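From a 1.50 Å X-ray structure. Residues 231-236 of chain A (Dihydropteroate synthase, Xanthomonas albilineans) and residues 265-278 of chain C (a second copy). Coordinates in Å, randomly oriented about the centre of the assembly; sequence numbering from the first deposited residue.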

# COMPACT_ATOMS: atom_id res chain seq x y z
N GLU A 231 -8.65 13.48 2.88
CA GLU A 231 -8.02 14.81 2.67
C GLU A 231 -6.63 14.70 2.00
O GLU A 231 -6.31 15.49 1.11
CB GLU A 231 -7.89 15.56 4.00
N LEU A 232 -5.82 13.74 2.42
CA LEU A 232 -4.48 13.56 1.86
C LEU A 232 -4.51 13.13 0.39
O LEU A 232 -3.60 13.49 -0.37
CB LEU A 232 -3.69 12.50 2.65
CG LEU A 232 -3.21 12.89 4.06
CD1 LEU A 232 -2.56 11.69 4.76
CD2 LEU A 232 -2.27 14.09 4.04
N THR A 233 -5.51 12.34 0.00
CA THR A 233 -5.60 11.76 -1.34
C THR A 233 -6.65 12.38 -2.28
O THR A 233 -6.69 12.02 -3.45
CB THR A 233 -5.89 10.24 -1.23
OG1 THR A 233 -7.14 10.07 -0.57
CG2 THR A 233 -4.81 9.50 -0.54
N GLY A 234 -7.51 13.23 -1.73
CA GLY A 234 -8.60 13.85 -2.48
C GLY A 234 -9.71 12.87 -2.81
O GLY A 234 -10.36 13.00 -3.84
N ARG A 235 -9.93 11.86 -1.93
CA ARG A 235 -10.96 10.84 -2.15
C ARG A 235 -12.13 11.14 -1.23
O ARG A 235 -12.02 11.00 -0.00
CB ARG A 235 -10.40 9.43 -1.92
CG ARG A 235 -9.19 9.08 -2.82
CD ARG A 235 -9.49 9.00 -4.32
NE ARG A 235 -8.22 8.78 -5.03
CZ ARG A 235 -8.00 9.10 -6.30
NH1 ARG A 235 -8.97 9.61 -7.04
NH2 ARG A 235 -6.80 8.89 -6.84
N GLU A 236 -13.24 11.59 -1.82
CA GLU A 236 -14.44 12.03 -1.09
C GLU A 236 -15.19 10.92 -0.39
O GLU A 236 -15.65 11.12 0.72
CB GLU A 236 -15.40 12.74 -2.04
CG GLU A 236 -16.32 13.69 -1.30
CD GLU A 236 -17.55 14.12 -2.09
OE1 GLU A 236 -18.56 14.48 -1.45
OE2 GLU A 236 -17.50 14.08 -3.34
N VAL C 265 -2.64 3.04 -11.63
CA VAL C 265 -2.12 4.39 -11.45
C VAL C 265 -2.75 5.13 -10.26
O VAL C 265 -1.99 5.60 -9.40
CB VAL C 265 -2.21 5.20 -12.77
CG1 VAL C 265 -1.84 6.66 -12.52
CG2 VAL C 265 -1.28 4.58 -13.83
N ALA C 266 -4.09 5.28 -10.22
CA ALA C 266 -4.72 6.07 -9.14
C ALA C 266 -4.35 5.50 -7.77
O ALA C 266 -4.02 6.26 -6.86
CB ALA C 266 -6.23 6.08 -9.31
N ALA C 267 -4.31 4.16 -7.65
CA ALA C 267 -4.01 3.53 -6.34
C ALA C 267 -2.57 3.79 -5.93
O ALA C 267 -2.32 4.09 -4.76
CB ALA C 267 -4.30 2.05 -6.37
N THR C 268 -1.63 3.72 -6.91
CA THR C 268 -0.21 3.97 -6.61
C THR C 268 -0.03 5.46 -6.21
O THR C 268 0.72 5.75 -5.28
CB THR C 268 0.65 3.53 -7.80
OG1 THR C 268 0.41 2.13 -8.10
CG2 THR C 268 2.16 3.71 -7.53
N VAL C 269 -0.68 6.38 -6.95
CA VAL C 269 -0.58 7.81 -6.64
C VAL C 269 -1.06 8.05 -5.19
O VAL C 269 -0.38 8.73 -4.41
CB VAL C 269 -1.33 8.67 -7.69
CG1 VAL C 269 -1.47 10.12 -7.21
CG2 VAL C 269 -0.61 8.60 -9.06
N ASP C 270 -2.19 7.45 -4.81
CA ASP C 270 -2.72 7.60 -3.44
C ASP C 270 -1.72 7.12 -2.38
O ASP C 270 -1.47 7.82 -1.41
CB ASP C 270 -4.04 6.84 -3.32
CG ASP C 270 -5.19 7.56 -4.01
OD1 ASP C 270 -4.93 8.58 -4.71
OD2 ASP C 270 -6.34 7.10 -3.86
N ALA C 271 -1.15 5.91 -2.59
CA ALA C 271 -0.17 5.37 -1.65
C ALA C 271 1.05 6.27 -1.53
O ALA C 271 1.53 6.52 -0.44
CB ALA C 271 0.25 3.97 -2.09
N LEU C 272 1.57 6.77 -2.67
CA LEU C 272 2.75 7.62 -2.63
C LEU C 272 2.42 8.95 -1.98
O LEU C 272 3.29 9.53 -1.35
CB LEU C 272 3.27 7.86 -4.05
CG LEU C 272 3.85 6.64 -4.75
CD1 LEU C 272 4.09 7.00 -6.24
CD2 LEU C 272 5.16 6.17 -4.08
N THR C 273 1.19 9.44 -2.17
CA THR C 273 0.75 10.73 -1.60
C THR C 273 0.75 10.66 -0.06
O THR C 273 1.26 11.58 0.57
CB THR C 273 -0.57 11.18 -2.21
OG1 THR C 273 -0.38 11.32 -3.62
CG2 THR C 273 -1.03 12.50 -1.65
N VAL C 274 0.22 9.57 0.50
CA VAL C 274 0.17 9.37 1.96
C VAL C 274 1.61 9.30 2.49
O VAL C 274 1.94 9.98 3.46
CB VAL C 274 -0.65 8.11 2.32
CG1 VAL C 274 -0.57 7.81 3.81
CG2 VAL C 274 -2.10 8.26 1.87
N TRP C 275 2.46 8.48 1.84
CA TRP C 275 3.87 8.37 2.22
C TRP C 275 4.59 9.71 2.17
O TRP C 275 5.30 10.03 3.13
CB TRP C 275 4.58 7.32 1.36
CG TRP C 275 6.07 7.28 1.56
CD1 TRP C 275 6.75 7.02 2.71
CD2 TRP C 275 7.05 7.52 0.56
NE1 TRP C 275 8.10 7.10 2.49
CE2 TRP C 275 8.31 7.38 1.16
CE3 TRP C 275 6.98 7.85 -0.81
CZ2 TRP C 275 9.50 7.55 0.45
CZ3 TRP C 275 8.16 8.02 -1.51
CH2 TRP C 275 9.40 7.86 -0.88
N GLN C 276 4.39 10.50 1.08
CA GLN C 276 5.02 11.83 0.95
C GLN C 276 4.65 12.75 2.11
O GLN C 276 5.53 13.44 2.63
CB GLN C 276 4.67 12.49 -0.39
CG GLN C 276 5.51 11.97 -1.58
CD GLN C 276 6.96 12.38 -1.54
OE1 GLN C 276 7.31 13.57 -1.54
NE2 GLN C 276 7.84 11.40 -1.52
N ALA C 277 3.38 12.73 2.55
CA ALA C 277 2.91 13.56 3.67
C ALA C 277 3.62 13.19 4.96
O ALA C 277 4.06 14.07 5.69
CB ALA C 277 1.40 13.41 3.84
N VAL C 278 3.78 11.88 5.22
CA VAL C 278 4.44 11.35 6.39
C VAL C 278 5.94 11.65 6.37
O VAL C 278 6.48 12.12 7.38
CB VAL C 278 4.13 9.84 6.55
CG1 VAL C 278 4.97 9.20 7.63
CG2 VAL C 278 2.64 9.62 6.83
O HOH W 1 -4.50 11.13 -4.83

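The carboxylate of C:Asp270 is spoken for on both oxygens, and one of them twice. A:Arg235 meets it with two hydrogen bonds, NE to C:Asp270 OD2 at 2.8 Å and NH2 to C:Asp270 OD1 at 2.9 Å, so the salt bridge is bidentate and uses the edge of the guanidinium. Water 1 then donates to the same C:Asp270 OD1 at 2.6 Å and to the backbone A:Thr233 O at 2.7 Å. One acid thereby holds the arginine directly and reaches the backbone two residues earlier through a solvent molecule.

The chain A backbone turns just before the arginine. The helix runs through A:Thr233, and A:Gly234 leaves it with phi at 72°, a value that favours glycine in its own right. Glycine makes no contact with the chain C helix; its part is in the turn, after which A:Arg235 again points its CA-to-CB bond toward the partner. The arginine takes chi1 and chi2 both m before extending through a t chi3. On the other side, the CA-to-CB bond of C:Asp270 points sideways, yet with chi1 at m its carboxylate comes nearer to chain A. C:Ala266, one helical turn earlier, has a small side chain beside the arginine, its CB 3.8 Å from A:Arg235 NH2.

Moving along the chain C helix, the chemistry turns from charged to apolar. The CG2 methyl of A:Thr233 packs 3.9 Å from C:Asp270 CB and 3.8 Å from C:Val274 CG2, bridging residues one turn apart. Next comes A:Leu232, the residue with the largest covered area: its CD2 lies 3.7 Å from C:Ala277 CB, while its CD1 only grazes C:Val274 CG1 at 4.5 Å. The short alanine side chain, pointing toward chain A, leaves the leucine a close seat against the helix.

The tightest carbon contact is less conventional. A:Leu232 O lies 3.0 Å from C:Thr273 CG2, a carbonyl oxygen closer to a methyl carbon than ordinary van der Waals packing, and not counted as a hydrogen bond. The threonine hydroxyl is engaged within its own helix, where OG1 donates to C:Val269 O at 2.7 Å, with chi1 at m, and the methyl is what meets chain A.

The rule to read here is a strip along one helix: C:Asp270 carries the charge, C:Ala266 lies one turn before it, and beyond it the contacts are made by the methyls of C:Thr273, C:Val274 and C:Ala277.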